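Local coordinates for protein SOSEKI 4 (PDB 6RSN), which polymerises through its DIX-like domain, helps interpret polarity cues that influence plant cell division orientation, and positively regulates auxin biosynthesis and signalling, at residues A[4-10]-A[22-28]; A[33-39]-A[72-78]. The protein carries 1 engineered substitution. The contacts are given in a common frame with arbitrary orientation. Residues are numbered along the deposited sequence.

Interaction 1 (A[4-10]-A[22-28])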
ATOM      1  N   ARG A   4       8.722  -7.762 -13.734  1.00 62.22           N
ATOM      2  CA  ARG A   4       9.490  -7.471 -12.512  1.00 59.65           C
ATOM      3  C   ARG A   4       8.535  -7.439 -11.318  1.00 55.16           C
ATOM      4  O   ARG A   4       7.332  -7.224 -11.467  1.00 56.81           O
ATOM      5  CB  ARG A   4      10.154  -6.099 -12.596  1.00 64.24           C
ATOM      6  CG  ARG A   4      11.522  -6.067 -11.931  1.00 71.56           C
ATOM      7  CD  ARG A   4      12.289  -4.830 -12.354  1.00 77.47           C
ATOM      8  NE  ARG A   4      11.851  -3.718 -11.517  1.00 80.03           N
ATOM      9  CZ  ARG A   4      11.090  -2.702 -11.915  1.00 79.90           C
ATOM     10  NH1 ARG A   4      10.670  -2.641 -13.170  1.00 81.95           N
ATOM     11  NH2 ARG A   4      10.763  -1.751 -11.053  1.00 77.02           N
ATOM     12  N   ILE A   5       9.108  -7.645 -10.136  1.00 52.04           N
ATOM     13  CA  ILE A   5       8.324  -7.646  -8.907  1.00 48.11           C
ATOM     14  C   ILE A   5       8.999  -6.686  -7.932  1.00 44.04           C
ATOM     15  O   ILE A   5      10.218  -6.486  -7.924  1.00 47.99           O
ATOM     16  CB  ILE A   5       8.142  -9.071  -8.316  1.00 52.96           C
ATOM     17  CG1 ILE A   5       9.456  -9.635  -7.771  1.00 55.49           C
ATOM     18  CG2 ILE A   5       7.493 -10.038  -9.307  1.00 55.06           C
ATOM     19  CD1 ILE A   5       9.609  -9.447  -6.285  1.00 58.76           C
ATOM     20  N   VAL A   6       8.172  -5.983  -7.188  1.00 39.79           N
ATOM     21  CA  VAL A   6       8.709  -5.064  -6.210  1.00 39.66           C
ATOM     22  C   VAL A   6       8.235  -5.448  -4.816  1.00 36.96           C
ATOM     23  O   VAL A   6       7.114  -5.950  -4.629  1.00 33.60           O
ATOM     24  CB  VAL A   6       8.431  -3.584  -6.527  1.00 42.28           C
ATOM     25  CG1 VAL A   6       9.005  -3.163  -7.874  1.00 43.53           C
ATOM     26  CG2 VAL A   6       6.975  -3.207  -6.420  1.00 38.95           C
ATOM     27  N   PRO A   7       9.099  -5.181  -3.822  1.00 37.69           N
ATOM     28  CA  PRO A   7       8.753  -5.431  -2.422  1.00 36.78           C
ATOM     29  C   PRO A   7       7.816  -4.355  -1.879  1.00 34.65           C
ATOM     30  O   PRO A   7       8.061  -3.178  -2.064  1.00 33.11           O
ATOM     31  CB  PRO A   7      10.133  -5.358  -1.738  1.00 40.17           C
ATOM     32  CG  PRO A   7      10.999  -4.408  -2.638  1.00 42.26           C
ATOM     33  CD  PRO A   7      10.470  -4.635  -4.037  1.00 41.43           C
ATOM     34  N   VAL A   8       6.736  -4.759  -1.200  1.00 29.68           N
ATOM     35  CA  VAL A   8       5.828  -3.785  -0.584  1.00 27.89           C
ATOM     36  C   VAL A   8       5.620  -4.153   0.869  1.00 26.67           C
ATOM     37  O   VAL A   8       5.287  -5.306   1.165  1.00 28.20           O
ATOM     38  CB  VAL A   8       4.498  -3.716  -1.352  1.00 26.76           C
ATOM     39  CG1 VAL A   8       3.520  -2.745  -0.687  1.00 24.77           C
ATOM     40  CG2 VAL A   8       4.726  -3.312  -2.820  1.00 29.16           C
ATOM     41  N   VAL A   9       5.756  -3.183   1.787  1.00 25.63           N
ATOM     42  CA  VAL A   9       5.399  -3.395   3.189  1.00 24.57           C
ATOM     43  C   VAL A   9       4.096  -2.633   3.424  1.00 22.76           C
ATOM     44  O   VAL A   9       3.983  -1.502   2.972  1.00 22.62           O
ATOM     45  CB  VAL A   9       6.502  -2.925   4.168  1.00 27.53           C
ATOM     46  CG1 VAL A   9       6.024  -2.848   5.626  1.00 26.88           C
ATOM     47  CG2 VAL A   9       7.744  -3.831   4.109  1.00 28.18           C
ATOM     48  N   TYR A  10       3.129  -3.271   4.105  1.00 21.83           N
ATOM     49  CA  TYR A  10       1.917  -2.510   4.444  1.00 22.37           C
ATOM     50  C   TYR A  10       1.523  -2.718   5.904  1.00 22.05           C
ATOM     51  O   TYR A  10       1.657  -3.813   6.492  1.00 22.01           O
ATOM     52  CB  TYR A  10       0.743  -2.804   3.480  1.00 21.49           C
ATOM     53  CG  TYR A  10       0.167  -4.206   3.523  1.00 21.06           C
ATOM     54  CD1 TYR A  10       0.686  -5.216   2.730  1.00 21.00           C
ATOM     55  CD2 TYR A  10      -0.863  -4.533   4.394  1.00 21.08           C
ATOM     56  CE1 TYR A  10       0.163  -6.509   2.764  1.00 23.51           C
ATOM     57  CE2 TYR A  10      -1.409  -5.815   4.438  1.00 23.48           C
ATOM     58  CZ  TYR A  10      -0.862  -6.817   3.654  1.00 22.82           C
ATOM     59  OH  TYR A  10      -1.396  -8.083   3.712  1.00 25.10           O
ATOM     60  N   HIS A  22       2.986  -6.206   7.208  1.00 24.50           N
ATOM     61  CA  HIS A  22       3.094  -7.341   6.321  1.00 23.88           C
ATOM     62  C   HIS A  22       4.066  -6.998   5.210  1.00 23.80           C
ATOM     63  O   HIS A  22       4.158  -5.841   4.801  1.00 24.96           O
ATOM     64  CB  HIS A  22       1.716  -7.634   5.703  1.00 24.35           C
ATOM     65  CG  HIS A  22       0.839  -8.395   6.635  1.00 27.92           C
ATOM     66  ND1 HIS A  22       0.095  -7.768   7.637  1.00 35.85           N
ATOM     67  CD2 HIS A  22       0.640  -9.719   6.773  1.00 29.75           C
ATOM     68  CE1 HIS A  22      -0.558  -8.705   8.319  1.00 33.32           C
ATOM     69  NE2 HIS A  22      -0.223  -9.885   7.845  1.00 37.08           N
ATOM     70  N   PHE A  23       4.772  -8.023   4.699  1.00 24.17           N
ATOM     71  CA  PHE A  23       5.605  -7.890   3.523  1.00 26.09           C
ATOM     72  C   PHE A  23       5.072  -8.762   2.400  1.00 26.32           C
ATOM     73  O   PHE A  23       4.841  -9.950   2.654  1.00 26.87           O
ATOM     74  CB  PHE A  23       7.040  -8.376   3.811  1.00 28.56           C
ATOM     75  CG  PHE A  23       7.909  -8.380   2.562  1.00 31.63           C
ATOM     76  CD1 PHE A  23       7.956  -9.472   1.700  1.00 34.20           C
ATOM     77  CD2 PHE A  23       8.628  -7.254   2.198  1.00 35.40           C
ATOM     78  CE1 PHE A  23       8.776  -9.471   0.562  1.00 37.87           C
ATOM     79  CE2 PHE A  23       9.452  -7.243   1.066  1.00 40.12           C
ATOM     80  CZ  PHE A  23       9.524  -8.349   0.240  1.00 39.06           C
ATOM     81  N   ILE A  24       4.883  -8.186   1.193  1.00 25.29           N
ATOM     82  CA  ILE A  24       4.511  -8.976   0.023  1.00 26.38           C
ATOM     83  C   ILE A  24       5.385  -8.566  -1.156  1.00 26.97           C
ATOM     84  O   ILE A  24       5.903  -7.457  -1.161  1.00 27.43           O
ATOM     85  CB  ILE A  24       3.025  -8.791  -0.333  1.00 25.92           C
ATOM     86  CG1 ILE A  24       2.638  -7.316  -0.531  1.00 24.41           C
ATOM     87  CG2 ILE A  24       2.129  -9.419   0.746  1.00 26.63           C
ATOM     88  CD1 ILE A  24       1.213  -7.084  -1.119  1.00 21.83           C
ATOM     89  N   GLU A  25       5.440  -9.439  -2.175  1.00 28.40           N
ATOM     90  CA  GLU A  25       6.053  -9.060  -3.440  1.00 31.03           C
ATOM     91  C   GLU A  25       4.964  -8.790  -4.463  1.00 30.31           C
ATOM     92  O   GLU A  25       4.007  -9.565  -4.546  1.00 30.78           O
ATOM     93  CB  GLU A  25       6.996 -10.191  -3.861  1.00 36.33           C
ATOM     94  CG  GLU A  25       8.176 -10.275  -2.909  1.00 40.32           C
ATOM     95  CD  GLU A  25       9.226 -11.226  -3.393  1.00 48.64           C
ATOM     96  OE1 GLU A  25       8.834 -12.258  -3.964  1.00 50.37           O
ATOM     97  OE2 GLU A  25      10.422 -10.898  -3.233  1.00 54.05           O
ATOM     98  N   VAL A  26       5.051  -7.647  -5.163  1.00 29.84           N
ATOM     99  CA  VAL A  26       4.000  -7.240  -6.082  1.00 32.06           C
ATOM    100  C   VAL A  26       4.484  -7.265  -7.534  1.00 34.82           C
ATOM    101  O   VAL A  26       5.396  -6.521  -7.884  1.00 37.84           O
ATOM    102  CB  VAL A  26       3.440  -5.867  -5.697  1.00 29.97           C
ATOM    103  CG1 VAL A  26       2.432  -5.388  -6.740  1.00 32.25           C
ATOM    104  CG2 VAL A  26       2.792  -5.974  -4.311  1.00 30.24           C
ATOM    105  N   PRO A  27       3.846  -8.052  -8.432  1.00 36.28           N
ATOM    106  CA  PRO A  27       4.156  -7.957  -9.867  1.00 40.39           C
ATOM    107  C   PRO A  27       3.754  -6.601 -10.452  1.00 41.06           C
ATOM    108  O   PRO A  27       2.629  -6.134 -10.230  1.00 40.65           O
ATOM    109  CB  PRO A  27       3.404  -9.140 -10.517  1.00 40.15           C
ATOM    110  CG  PRO A  27       3.100 -10.073  -9.344  1.00 36.92           C
ATOM    111  CD  PRO A  27       2.916  -9.164  -8.132  1.00 36.37           C
ATOM    112  N   LEU A  28       4.693  -5.982 -11.174  1.00 47.73           N
ATOM    113  CA  LEU A  28       4.541  -4.705 -11.866  1.00 50.74           C
ATOM    114  C   LEU A  28       3.846  -4.888 -13.213  1.00 53.95           C
ATOM    115  O   LEU A  28       4.086  -5.858 -13.936  1.00 59.11           O
ATOM    116  CB  LEU A  28       5.927  -4.114 -12.117  1.00 53.93           C
ATOM    117  CG  LEU A  28       6.472  -3.241 -10.996  1.00 55.45           C
ATOM    118  CD1 LEU A  28       7.522  -2.275 -11.515  1.00 60.70           C
ATOM    119  CD2 LEU A  28       5.342  -2.495 -10.317  1.00 53.28           C
TER
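Y10, H22 and L28 bury most surface in this antiparallel hairpin of strands 5-10 and 22-27, whose axes approach to 4.4 Å. At one end Y10, with chi1 in the p well, lays its ring across the neighbouring strand: H22 CB sits over the face, 3.6 Å from the Y10 ring centroid, a CH-pi contact. The imidazole runs on nearly parallel to the phenol (13°) but is slid aside, with centroids 5.2 Å apart, so the rings barely overlap. At the other end L28 N donates to R4 O (2.9 Å), prolonging the ladder past the strands, while L28 CG packs on V6 CG1 (4.0 Å) and L28 CD1 lies over the R4 guanidinium, 3.3 Å from R4 NH2 (tentatively, as the R4 side chain is poorly ordered). V6-V26, V8-I24 and Y10-H22 are hydrogen-bonded pairs, each with two backbone bonds of 2.7 to 2.9 Å. P7 and P27 occupy non-hydrogen-bonded positions, so their missing N-H groups cost the hairpin no bond. Residues alternate between two faces. I5, P7, V9, F23, E25 and P27 share the more exposed one, where P7 CB meets F23 CE2 at 3.4 Å; V6, V8, I24 and V26 line the other with Y10, V8 CG2 touching V26 CG2 at 3.6 Å. This second face packs on helix 36-47: I24 and Y10 rest on L43, and Y10 OH is hydrogen-bonded to R47. The hairpin forms one side of the ubiquitin-like sheet: V9 bonds the backbone of Y86 and L88 in the parallel strand 86-92, while 22-27 is outermost within the chain.

Interaction 2 (A[33-39]-A[72-78])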
ATOM      1  N   GLY A  33       7.225   1.976 -12.549  1.00 48.01           N
ATOM      2  CA  GLY A  33       6.276   2.450 -11.561  1.00 44.52           C
ATOM      3  C   GLY A  33       5.221   1.432 -11.126  1.00 40.54           C
ATOM      4  O   GLY A  33       4.561   0.725 -11.897  1.00 41.68           O
ATOM      5  N   LEU A  34       4.926   1.547  -9.842  1.00 38.24           N
ATOM      6  CA  LEU A  34       3.886   0.760  -9.204  1.00 34.19           C
ATOM      7  C   LEU A  34       2.621   1.605  -9.069  1.00 32.13           C
ATOM      8  O   LEU A  34       2.729   2.794  -8.738  1.00 34.88           O
ATOM      9  CB  LEU A  34       4.441   0.470  -7.820  1.00 31.59           C
ATOM     10  CG  LEU A  34       3.465  -0.250  -6.875  1.00 30.70           C
ATOM     11  CD1 LEU A  34       3.180  -1.670  -7.307  1.00 32.66           C
ATOM     12  CD2 LEU A  34       4.002  -0.158  -5.478  1.00 29.44           C
ATOM     13  N   TYR A  35       1.458   1.001  -9.363  1.00 31.29           N
ATOM     14  CA  TYR A  35       0.168   1.662  -9.176  1.00 30.18           C
ATOM     15  C   TYR A  35      -0.600   0.947  -8.068  1.00 28.67           C
ATOM     16  O   TYR A  35      -0.398  -0.257  -7.845  1.00 29.15           O
ATOM     17  CB  TYR A  35      -0.657   1.624 -10.463  1.00 32.14           C
ATOM     18  CG  TYR A  35      -0.027   2.479 -11.548  1.00 34.64           C
ATOM     19  CD1 TYR A  35       1.114   2.076 -12.211  1.00 36.20           C
ATOM     20  CD2 TYR A  35      -0.541   3.728 -11.838  1.00 34.78           C
ATOM     21  CE1 TYR A  35       1.713   2.873 -13.184  1.00 38.10           C
ATOM     22  CE2 TYR A  35       0.021   4.519 -12.833  1.00 38.13           C
ATOM     23  CZ  TYR A  35       1.154   4.103 -13.489  1.00 37.49           C
ATOM     24  OH  TYR A  35       1.629   4.972 -14.441  1.00 40.00           O
ATOM     25  N   LEU A  36      -1.518   1.700  -7.458  1.00 26.77           N
ATOM     26  CA  LEU A  36      -2.232   1.063  -6.355  1.00 27.42           C
ATOM     27  C   LEU A  36      -2.957  -0.198  -6.846  1.00 28.64           C
ATOM     28  O   LEU A  36      -3.014  -1.221  -6.144  1.00 25.55           O
ATOM     29  CB  LEU A  36      -3.178   2.053  -5.640  1.00 26.00           C
ATOM     30  CG  LEU A  36      -4.056   1.363  -4.577  1.00 25.36           C
ATOM     31  CD1 LEU A  36      -3.212   0.865  -3.370  1.00 24.90           C
ATOM     32  CD2 LEU A  36      -5.101   2.331  -3.961  1.00 27.89           C
ATOM     33  N   LYS A  37      -3.483  -0.128  -8.081  1.00 28.01           N
ATOM     34  CA  LYS A  37      -4.181  -1.271  -8.635  1.00 28.45           C
ATOM     35  C   LYS A  37      -3.255  -2.501  -8.680  1.00 27.89           C
ATOM     36  O   LYS A  37      -3.745  -3.603  -8.525  1.00 28.01           O
ATOM     37  CB  LYS A  37      -4.761  -0.952 -10.024  1.00 31.96           C
ATOM     38  CG  LYS A  37      -3.726  -0.619 -11.067  1.00 40.25           C
ATOM     39  CD  LYS A  37      -4.301  -0.255 -12.455  1.00 45.29           C
ATOM     40  CE  LYS A  37      -3.298  -0.596 -13.538  1.00 52.86           C
ATOM     41  NZ  LYS A  37      -2.294   0.476 -13.776  1.00 55.28           N
ATOM     42  N   ASP A  38      -1.931  -2.347  -8.887  1.00 29.68           N
ATOM     43  CA  ASP A  38      -1.012  -3.495  -8.910  1.00 30.93           C
ATOM     44  C   ASP A  38      -0.985  -4.195  -7.534  1.00 28.66           C
ATOM     45  O   ASP A  38      -1.021  -5.438  -7.448  1.00 26.52           O
ATOM     46  CB  ASP A  38       0.402  -3.091  -9.299  1.00 33.40           C
ATOM     47  CG  ASP A  38       0.457  -2.495 -10.701  1.00 37.34           C
ATOM     48  OD1 ASP A  38      -0.208  -3.040 -11.567  1.00 40.91           O
ATOM     49  OD2 ASP A  38       1.152  -1.493 -10.906  1.00 38.76           O
ATOM     50  N   VAL A  39      -0.899  -3.379  -6.455  1.00 26.86           N
ATOM     51  CA  VAL A  39      -0.915  -3.821  -5.057  1.00 25.07           C
ATOM     52  C   VAL A  39      -2.236  -4.497  -4.738  1.00 23.80           C
ATOM     53  O   VAL A  39      -2.258  -5.619  -4.204  1.00 24.34           O
ATOM     54  CB  VAL A  39      -0.665  -2.665  -4.086  1.00 25.60           C
ATOM     55  CG1 VAL A  39      -0.771  -3.179  -2.628  1.00 25.60           C
ATOM     56  CG2 VAL A  39       0.678  -1.986  -4.411  1.00 26.22           C
ATOM     57  N   LEU A  72      -4.307   7.395  -1.563  1.00 24.10           N
ATOM     58  CA  LEU A  72      -4.300   6.856  -2.922  1.00 24.06           C
ATOM     59  C   LEU A  72      -5.673   6.383  -3.445  1.00 26.36           C
ATOM     60  O   LEU A  72      -6.438   5.807  -2.696  1.00 24.91           O
ATOM     61  CB  LEU A  72      -3.409   5.609  -2.898  1.00 23.32           C
ATOM     62  CG  LEU A  72      -1.960   5.771  -2.417  1.00 25.33           C
ATOM     63  CD1 LEU A  72      -1.333   4.409  -2.126  1.00 25.02           C
ATOM     64  CD2 LEU A  72      -1.112   6.469  -3.497  1.00 28.53           C
ATOM     65  N   SER A  73      -5.958   6.598  -4.742  1.00 30.74           N
ATOM     66  CA  SER A  73      -7.012   5.930  -5.523  1.00 33.26           C
ATOM     67  C   SER A  73      -6.414   4.777  -6.289  1.00 33.11           C
ATOM     68  O   SER A  73      -5.208   4.786  -6.483  1.00 31.98           O
ATOM     69  CB  SER A  73      -7.605   6.852  -6.539  1.00 40.30           C
ATOM     70  OG  SER A  73      -8.080   8.006  -5.872  1.00 47.23           O
ATOM     71  N   ASP A  74      -7.285   3.824  -6.727  1.00 36.64           N
ATOM     72  CA  ASP A  74      -6.883   2.621  -7.455  1.00 41.03           C
ATOM     73  C   ASP A  74      -6.024   2.982  -8.663  1.00 38.10           C
ATOM     74  O   ASP A  74      -5.017   2.344  -8.988  1.00 39.48           O
ATOM     75  CB  ASP A  74      -8.090   1.725  -7.785  1.00 47.91           C
ATOM     76  CG  ASP A  74      -8.613   0.912  -6.588  1.00 54.89           C
ATOM     77  OD1 ASP A  74      -8.525   1.411  -5.443  1.00 56.51           O
ATOM     78  OD2 ASP A  74      -9.152  -0.214  -6.803  1.00 57.00           O
ATOM     79  N   GLU A  75      -6.390   4.079  -9.318  1.00 39.94           N
ATOM     80  CA  GLU A  75      -5.690   4.441 -10.538  1.00 39.21           C
ATOM     81  C   GLU A  75      -4.398   5.239 -10.284  1.00 39.32           C
ATOM     82  O   GLU A  75      -3.735   5.626 -11.261  1.00 40.54           O
ATOM     83  CB  GLU A  75      -6.671   5.065 -11.563  1.00 44.90           C
ATOM     84  CG  GLU A  75      -7.365   6.342 -11.113  1.00 47.34           C
ATOM     85  CD  GLU A  75      -8.564   6.313 -10.146  1.00 49.03           C
ATOM     86  OE1 GLU A  75      -9.004   5.193  -9.738  1.00 44.95           O
ATOM     87  OE2 GLU A  75      -9.072   7.423  -9.801  1.00 49.51           O
ATOM     88  N   ASP A  76      -4.047   5.516  -9.015  1.00 34.55           N
ATOM     89  CA  ASP A  76      -2.911   6.360  -8.682  1.00 32.94           C
ATOM     90  C   ASP A  76      -1.575   5.611  -8.713  1.00 32.10           C
ATOM     91  O   ASP A  76      -1.456   4.431  -8.352  1.00 29.52           O
ATOM     92  CB  ASP A  76      -3.035   7.057  -7.326  1.00 32.33           C
ATOM     93  CG  ASP A  76      -4.110   8.123  -7.249  1.00 37.02           C
ATOM     94  OD1 ASP A  76      -4.605   8.558  -8.341  1.00 43.08           O
ATOM     95  OD2 ASP A  76      -4.411   8.570  -6.113  1.00 38.44           O
ATOM     96  N   PHE A  77      -0.543   6.356  -9.119  1.00 33.28           N
ATOM     97  CA  PHE A  77       0.846   5.928  -9.102  1.00 33.86           C
ATOM     98  C   PHE A  77       1.340   6.072  -7.674  1.00 33.34           C
ATOM     99  O   PHE A  77       0.937   6.991  -6.933  1.00 34.79           O
ATOM    100  CB  PHE A  77       1.634   6.914  -9.984  1.00 35.18           C
ATOM    101  CG  PHE A  77       3.104   6.647 -10.217  1.00 36.33           C
ATOM    102  CD1 PHE A  77       3.523   5.862 -11.278  1.00 38.91           C
ATOM    103  CD2 PHE A  77       4.073   7.164  -9.364  1.00 35.63           C
ATOM    104  CE1 PHE A  77       4.871   5.626 -11.540  1.00 41.28           C
ATOM    105  CE2 PHE A  77       5.422   6.944  -9.645  1.00 37.07           C
ATOM    106  CZ  PHE A  77       5.821   6.166 -10.705  1.00 40.90           C
ATOM    107  N   ILE A  78       2.194   5.123  -7.275  1.00 34.80           N
ATOM    108  CA  ILE A  78       2.724   5.133  -5.931  1.00 31.77           C
ATOM    109  C   ILE A  78       4.201   5.501  -5.970  1.00 35.06           C
ATOM    110  O   ILE A  78       4.984   4.857  -6.652  1.00 32.79           O
ATOM    111  CB  ILE A  78       2.560   3.756  -5.257  1.00 32.99           C
ATOM    112  CG1 ILE A  78       1.076   3.372  -5.139  1.00 29.35           C
ATOM    113  CG2 ILE A  78       3.204   3.822  -3.883  1.00 31.19           C
ATOM    114  CD1 ILE A  78       0.835   1.970  -4.531  1.00 28.90           C
TER
HETATM  115  O   HOH W   1       6.589   3.646  -8.337  1.00 41.85           O
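The turn at 72-78 meets the start of helix 36-47 through side chains in well-defined rotamers. I78, in the m,t conformation, sends CD1 among L34, L36 and V39: it lies 3.9 Å from L34 CD2, 4.2 Å from L36 CB and 4.0 Å from V39 CG2. I78 and V39 cover L88 of strand 86-92, joining helix to sheet as in ubiquitin-like folds. L36, at t,p, extends its CD2 to L72 CB (3.8 Å). On the other face Y35 (m) and F77 (t) make a T-shaped pair, the edge of F77 against the face of Y35, with centroids 5.4 Å apart and planes at 88°. F77 CE1 lies 3.5 Å from G33 CA, where a beta carbon would clash. The backbone bonds are few: I78 N to L34 O (2.8 Å), L36 N to D76 O (2.9 Å) and, weakly, K37 N to D74 O (3.0 Å). Water 1 bridges L34 N (3.1 Å) and I78 O (2.6 Å), in place of a direct return bond. Two aspartates, both m, hold the segments in shape. D38, three residues into the helix from N-cap Y35, accepts from Y35 N through D38 OD2 (2.9 Å); D76 OD2 accepts from S73 N (2.9 Å) across the type I turn S73-D76. Chemically, the polar links between the segments are backbone-to-backbone or through water, and side chains contribute apolar and aromatic packing. D76 O, and more weakly D74 O, thus take up amides of the first helical turn, which lack helical acceptors, tying the helix start to the turn without a salt bridge.

In the fold
From the N terminus, interaction 1 comes first: 4-10 pairs with 22-28 around an 11-residue connection, closing the hairpin. The chain then enters 33-39, opening interaction 2, which closes 32 residues later at 72-78, after the rest of helix 36-47, helix 49-52 and strands 55-63 and 66-71. The contacts are in series, neither nested nor crossing, yet they touch: V26 CG1 lies 3.5 Å from D38 O, and L28 CD2 3.7 Å from L34 CA. Together they tie hairpin, helix start and late turn around Y86 and L88 of strand 86-92. As in other DIX domains, edge strands 22-27 and 66-71 probably carry the head-to-tail polymer contacts.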